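Local structure of D-alanyl-D-alanine carboxypeptidase (Penicillin binding protein) family protein (Francisella tularensis subsp. tularensis, 6OSU) at residues Ala39-Val51 / Ala176-Tyr188. The protein probably removes the C-terminal D-alanine from peptidoglycan precursor peptides, as a penicillin-binding serine carboxypeptidase of the peptidase S11 family. Residues are numbered along the deposited sequence; the frame is centred on the assembly and turned at random.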
# COMPACT_ATOMS: atom_id res chain seq x y z
N ALA A 39 2.83 12.24 11.71
CA ALA A 39 1.66 11.59 11.14
C ALA A 39 2.04 10.20 10.64
O ALA A 39 3.15 9.99 10.15
CB ALA A 39 1.06 12.41 9.99
N TRP A 40 1.10 9.26 10.76
CA TRP A 40 1.29 7.93 10.20
C TRP A 40 -0.06 7.23 10.09
O TRP A 40 -1.05 7.66 10.70
CB TRP A 40 2.25 7.08 11.05
CG TRP A 40 1.65 6.53 12.32
CD1 TRP A 40 0.81 5.47 12.44
CD2 TRP A 40 1.88 7.01 13.65
NE1 TRP A 40 0.48 5.26 13.76
CE2 TRP A 40 1.14 6.20 14.52
CE3 TRP A 40 2.65 8.05 14.18
CZ2 TRP A 40 1.13 6.39 15.90
CZ3 TRP A 40 2.64 8.24 15.55
CH2 TRP A 40 1.88 7.42 16.40
N VAL A 41 -0.08 6.15 9.32
CA VAL A 41 -1.24 5.28 9.21
C VAL A 41 -0.77 3.89 8.82
O VAL A 41 0.20 3.74 8.06
CB VAL A 41 -2.28 5.82 8.21
CG1 VAL A 41 -1.76 5.71 6.78
CG2 VAL A 41 -3.62 5.09 8.36
N THR A 42 -1.43 2.86 9.36
CA THR A 42 -1.19 1.48 8.98
C THR A 42 -2.53 0.86 8.60
O THR A 42 -3.48 0.90 9.39
CB THR A 42 -0.54 0.67 10.11
OG1 THR A 42 0.64 1.35 10.57
CG2 THR A 42 -0.15 -0.72 9.61
N MET A 43 -2.60 0.29 7.41
CA MET A 43 -3.85 -0.21 6.85
C MET A 43 -3.65 -1.62 6.31
O MET A 43 -2.62 -1.91 5.69
CB MET A 43 -4.36 0.72 5.74
CG MET A 43 -5.42 0.13 4.85
SD MET A 43 -5.83 1.20 3.46
CE MET A 43 -6.50 2.62 4.31
N ASP A 44 -4.62 -2.49 6.55
CA ASP A 44 -4.62 -3.82 5.95
C ASP A 44 -5.09 -3.74 4.50
O ASP A 44 -6.02 -2.99 4.17
CB ASP A 44 -5.50 -4.78 6.75
CG ASP A 44 -5.60 -6.15 6.10
OD1 ASP A 44 -6.54 -6.37 5.31
OD2 ASP A 44 -4.72 -7.00 6.36
N TYR A 45 -4.44 -4.52 3.64
CA TYR A 45 -4.67 -4.37 2.20
C TYR A 45 -6.02 -4.93 1.78
O TYR A 45 -6.76 -4.29 1.03
CB TYR A 45 -3.53 -5.04 1.43
CG TYR A 45 -3.85 -5.22 -0.04
CD1 TYR A 45 -3.95 -4.13 -0.89
CD2 TYR A 45 -4.05 -6.49 -0.57
CE1 TYR A 45 -4.25 -4.29 -2.23
CE2 TYR A 45 -4.35 -6.66 -1.91
CZ TYR A 45 -4.45 -5.56 -2.73
OH TYR A 45 -4.74 -5.73 -4.06
N ARG A 46 -6.35 -6.13 2.25
CA ARG A 46 -7.56 -6.79 1.76
C ARG A 46 -8.83 -6.20 2.38
O ARG A 46 -9.86 -6.10 1.70
CB ARG A 46 -7.48 -8.30 2.01
CG ARG A 46 -6.55 -9.02 1.04
CD ARG A 46 -6.48 -10.50 1.33
NE ARG A 46 -5.91 -10.79 2.64
CZ ARG A 46 -5.65 -12.01 3.09
NH1 ARG A 46 -5.92 -13.07 2.33
NH2 ARG A 46 -5.13 -12.19 4.29
N THR A 47 -8.79 -5.82 3.65
CA THR A 47 -9.98 -5.28 4.29
C THR A 47 -10.07 -3.76 4.19
O THR A 47 -11.16 -3.21 4.39
CB THR A 47 -10.02 -5.66 5.77
OG1 THR A 47 -8.89 -5.09 6.45
CG2 THR A 47 -10.01 -7.18 5.95
N GLY A 48 -8.97 -3.08 3.90
CA GLY A 48 -8.93 -1.64 4.01
C GLY A 48 -8.97 -1.12 5.43
O GLY A 48 -8.94 0.10 5.63
N ASP A 49 -9.01 -2.01 6.43
CA ASP A 49 -9.09 -1.59 7.82
C ASP A 49 -7.82 -0.88 8.26
O ASP A 49 -6.71 -1.25 7.88
CB ASP A 49 -9.34 -2.80 8.72
CG ASP A 49 -10.74 -3.36 8.57
OD1 ASP A 49 -11.59 -2.69 7.95
OD2 ASP A 49 -10.99 -4.47 9.08
N ILE A 50 -8.00 0.14 9.09
CA ILE A 50 -6.91 0.89 9.70
C ILE A 50 -6.69 0.34 11.10
O ILE A 50 -7.61 0.33 11.92
CB ILE A 50 -7.21 2.39 9.73
CG1 ILE A 50 -7.33 2.94 8.30
CG2 ILE A 50 -6.16 3.14 10.55
CD1 ILE A 50 -8.02 4.28 8.22
N VAL A 51 -5.47 -0.12 11.38
CA VAL A 51 -5.14 -0.71 12.67
C VAL A 51 -4.31 0.21 13.55
O VAL A 51 -4.17 -0.07 14.75
CB VAL A 51 -4.44 -2.07 12.51
CG1 VAL A 51 -5.32 -3.03 11.73
CG2 VAL A 51 -3.08 -1.90 11.82
N ALA A 176 -1.51 11.10 5.26
CA ALA A 176 -1.12 9.70 5.38
C ALA A 176 -2.26 8.78 4.97
O ALA A 176 -2.03 7.74 4.34
CB ALA A 176 -0.66 9.41 6.81
N HIS A 177 -3.49 9.15 5.32
CA HIS A 177 -4.65 8.35 4.91
C HIS A 177 -4.81 8.36 3.40
O HIS A 177 -5.04 7.32 2.78
CB HIS A 177 -5.91 8.88 5.60
CG HIS A 177 -7.13 8.04 5.35
ND1 HIS A 177 -8.40 8.48 5.66
CD2 HIS A 177 -7.27 6.80 4.85
CE1 HIS A 177 -9.27 7.55 5.34
NE2 HIS A 177 -8.62 6.51 4.85
N ASP A 178 -4.69 9.54 2.78
CA ASP A 178 -4.84 9.63 1.33
C ASP A 178 -3.76 8.83 0.61
O ASP A 178 -4.03 8.19 -0.41
CB ASP A 178 -4.80 11.09 0.88
CG ASP A 178 -6.16 11.76 0.96
OD1 ASP A 178 -7.09 11.18 1.57
OD2 ASP A 178 -6.30 12.87 0.39
N MET A 179 -2.53 8.85 1.14
CA MET A 179 -1.45 8.10 0.50
C MET A 179 -1.62 6.60 0.67
O MET A 179 -1.23 5.83 -0.22
CB MET A 179 -0.10 8.56 1.06
CG MET A 179 0.43 9.81 0.37
SD MET A 179 0.86 9.47 -1.34
CE MET A 179 0.82 11.12 -2.05
N ALA A 180 -2.22 6.16 1.78
CA ALA A 180 -2.52 4.74 1.94
C ALA A 180 -3.62 4.31 0.98
O ALA A 180 -3.59 3.20 0.44
CB ALA A 180 -2.91 4.44 3.39
N LEU A 181 -4.61 5.18 0.76
CA LEU A 181 -5.65 4.87 -0.22
C LEU A 181 -5.05 4.72 -1.61
O LEU A 181 -5.38 3.78 -2.34
CB LEU A 181 -6.72 5.96 -0.21
CG LEU A 181 -7.63 6.00 1.03
CD1 LEU A 181 -8.44 7.29 1.07
CD2 LEU A 181 -8.57 4.80 1.04
N LEU A 182 -4.15 5.63 -1.99
CA LEU A 182 -3.49 5.53 -3.29
C LEU A 182 -2.71 4.23 -3.41
O LEU A 182 -2.81 3.52 -4.42
CB LEU A 182 -2.57 6.74 -3.50
CG LEU A 182 -1.71 6.72 -4.76
CD1 LEU A 182 -2.59 6.60 -5.99
CD2 LEU A 182 -0.84 7.97 -4.83
N ALA A 183 -1.92 3.90 -2.39
CA ALA A 183 -1.11 2.68 -2.44
C ALA A 183 -1.99 1.44 -2.58
O ALA A 183 -1.72 0.57 -3.41
CB ALA A 183 -0.24 2.58 -1.19
N ARG A 184 -3.06 1.35 -1.79
CA ARG A 184 -3.95 0.20 -1.87
C ARG A 184 -4.55 0.06 -3.27
O ARG A 184 -4.61 -1.05 -3.81
CB ARG A 184 -5.07 0.31 -0.83
CG ARG A 184 -5.99 -0.89 -0.77
CD ARG A 184 -7.04 -0.74 0.32
NE ARG A 184 -7.84 -1.95 0.49
CZ ARG A 184 -9.15 -2.02 0.26
NH1 ARG A 184 -9.82 -0.94 -0.13
NH2 ARG A 184 -9.79 -3.17 0.43
N SER A 185 -4.98 1.17 -3.86
CA SER A 185 -5.49 1.12 -5.23
C SER A 185 -4.40 0.65 -6.20
O SER A 185 -4.67 -0.11 -7.14
CB SER A 185 -6.02 2.49 -5.64
OG SER A 185 -6.53 2.48 -6.96
N TYR A 186 -3.16 1.10 -5.99
CA TYR A 186 -2.06 0.73 -6.86
C TYR A 186 -1.80 -0.78 -6.82
O TYR A 186 -1.69 -1.43 -7.86
CB TYR A 186 -0.81 1.51 -6.45
CG TYR A 186 0.24 1.68 -7.52
CD1 TYR A 186 0.79 2.93 -7.78
CD2 TYR A 186 0.72 0.60 -8.24
CE1 TYR A 186 1.76 3.10 -8.75
CE2 TYR A 186 1.68 0.75 -9.21
CZ TYR A 186 2.20 2.01 -9.46
OH TYR A 186 3.17 2.17 -10.42
N ILE A 187 -1.71 -1.35 -5.61
CA ILE A 187 -1.51 -2.79 -5.46
C ILE A 187 -2.59 -3.56 -6.21
O ILE A 187 -2.32 -4.57 -6.86
CB ILE A 187 -1.50 -3.19 -3.97
CG1 ILE A 187 -0.62 -2.27 -3.15
CG2 ILE A 187 -1.04 -4.63 -3.82
CD1 ILE A 187 0.75 -2.25 -3.63
N TYR A 188 -3.83 -3.09 -6.11
CA TYR A 188 -4.96 -3.85 -6.61
C TYR A 188 -5.07 -3.75 -8.13
O TYR A 188 -5.22 -4.77 -8.81
CB TYR A 188 -6.24 -3.36 -5.94
CG TYR A 188 -7.50 -4.00 -6.46
CD1 TYR A 188 -7.86 -5.29 -6.09
CD2 TYR A 188 -8.33 -3.31 -7.34
CE1 TYR A 188 -9.01 -5.88 -6.57
CE2 TYR A 188 -9.48 -3.90 -7.83
CZ TYR A 188 -9.82 -5.18 -7.44
OH TYR A 188 -10.96 -5.76 -7.93
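The phenol ring of Tyr45 lies against the last turns of helix 176-189: CG2 of Ile187 packs over one face, 4.0 Å from the ring centroid in a CH-pi contact, while Arg184 O meets the ring at its edge. The Tyr45 hydroxyl ends beside Tyr188, in the plane of that ring. The guanidinium of Arg184 has CA of Gly48 over one face, where the lack of a side chain allows close approach. Arg184 NE gives Tyr45 O a nearly straight hydrogen bond (2.6 Å, 168°), and Arg184 NH2 reaches Arg46 O at 3.2 Å, from well above that carbonyl's plane. A chain extended as far as NE, with CG anti to the backbone N (chi1 -176°), carries the guanidinium to the turn. Asp44 OD1 accepts from Thr47 N (2.8 Å), an Asx motif, and also from Thr47 OG1, which pairs in addition with Thr367 of strand 364-369.

The His177 ring is sandwiched between CD1 of Ile50 and CD1 of Leu181, with Met43 CE at its edge. Apolar Met43 CE also packs on Ala180, whose small CB lets the strand come close; Val41 CG1 wedges between Ala176 and Ala180, 3.8 Å from Ala180 CB. The helix, its axis crossing that of strand 39-44 at -34°, packs on one face of the five-stranded antiparallel sheet and helix 310-327 on the other, the arrangement of the penicillin-binding protein/beta-lactamase fold; Leu182 and Tyr186 face helix 66-79.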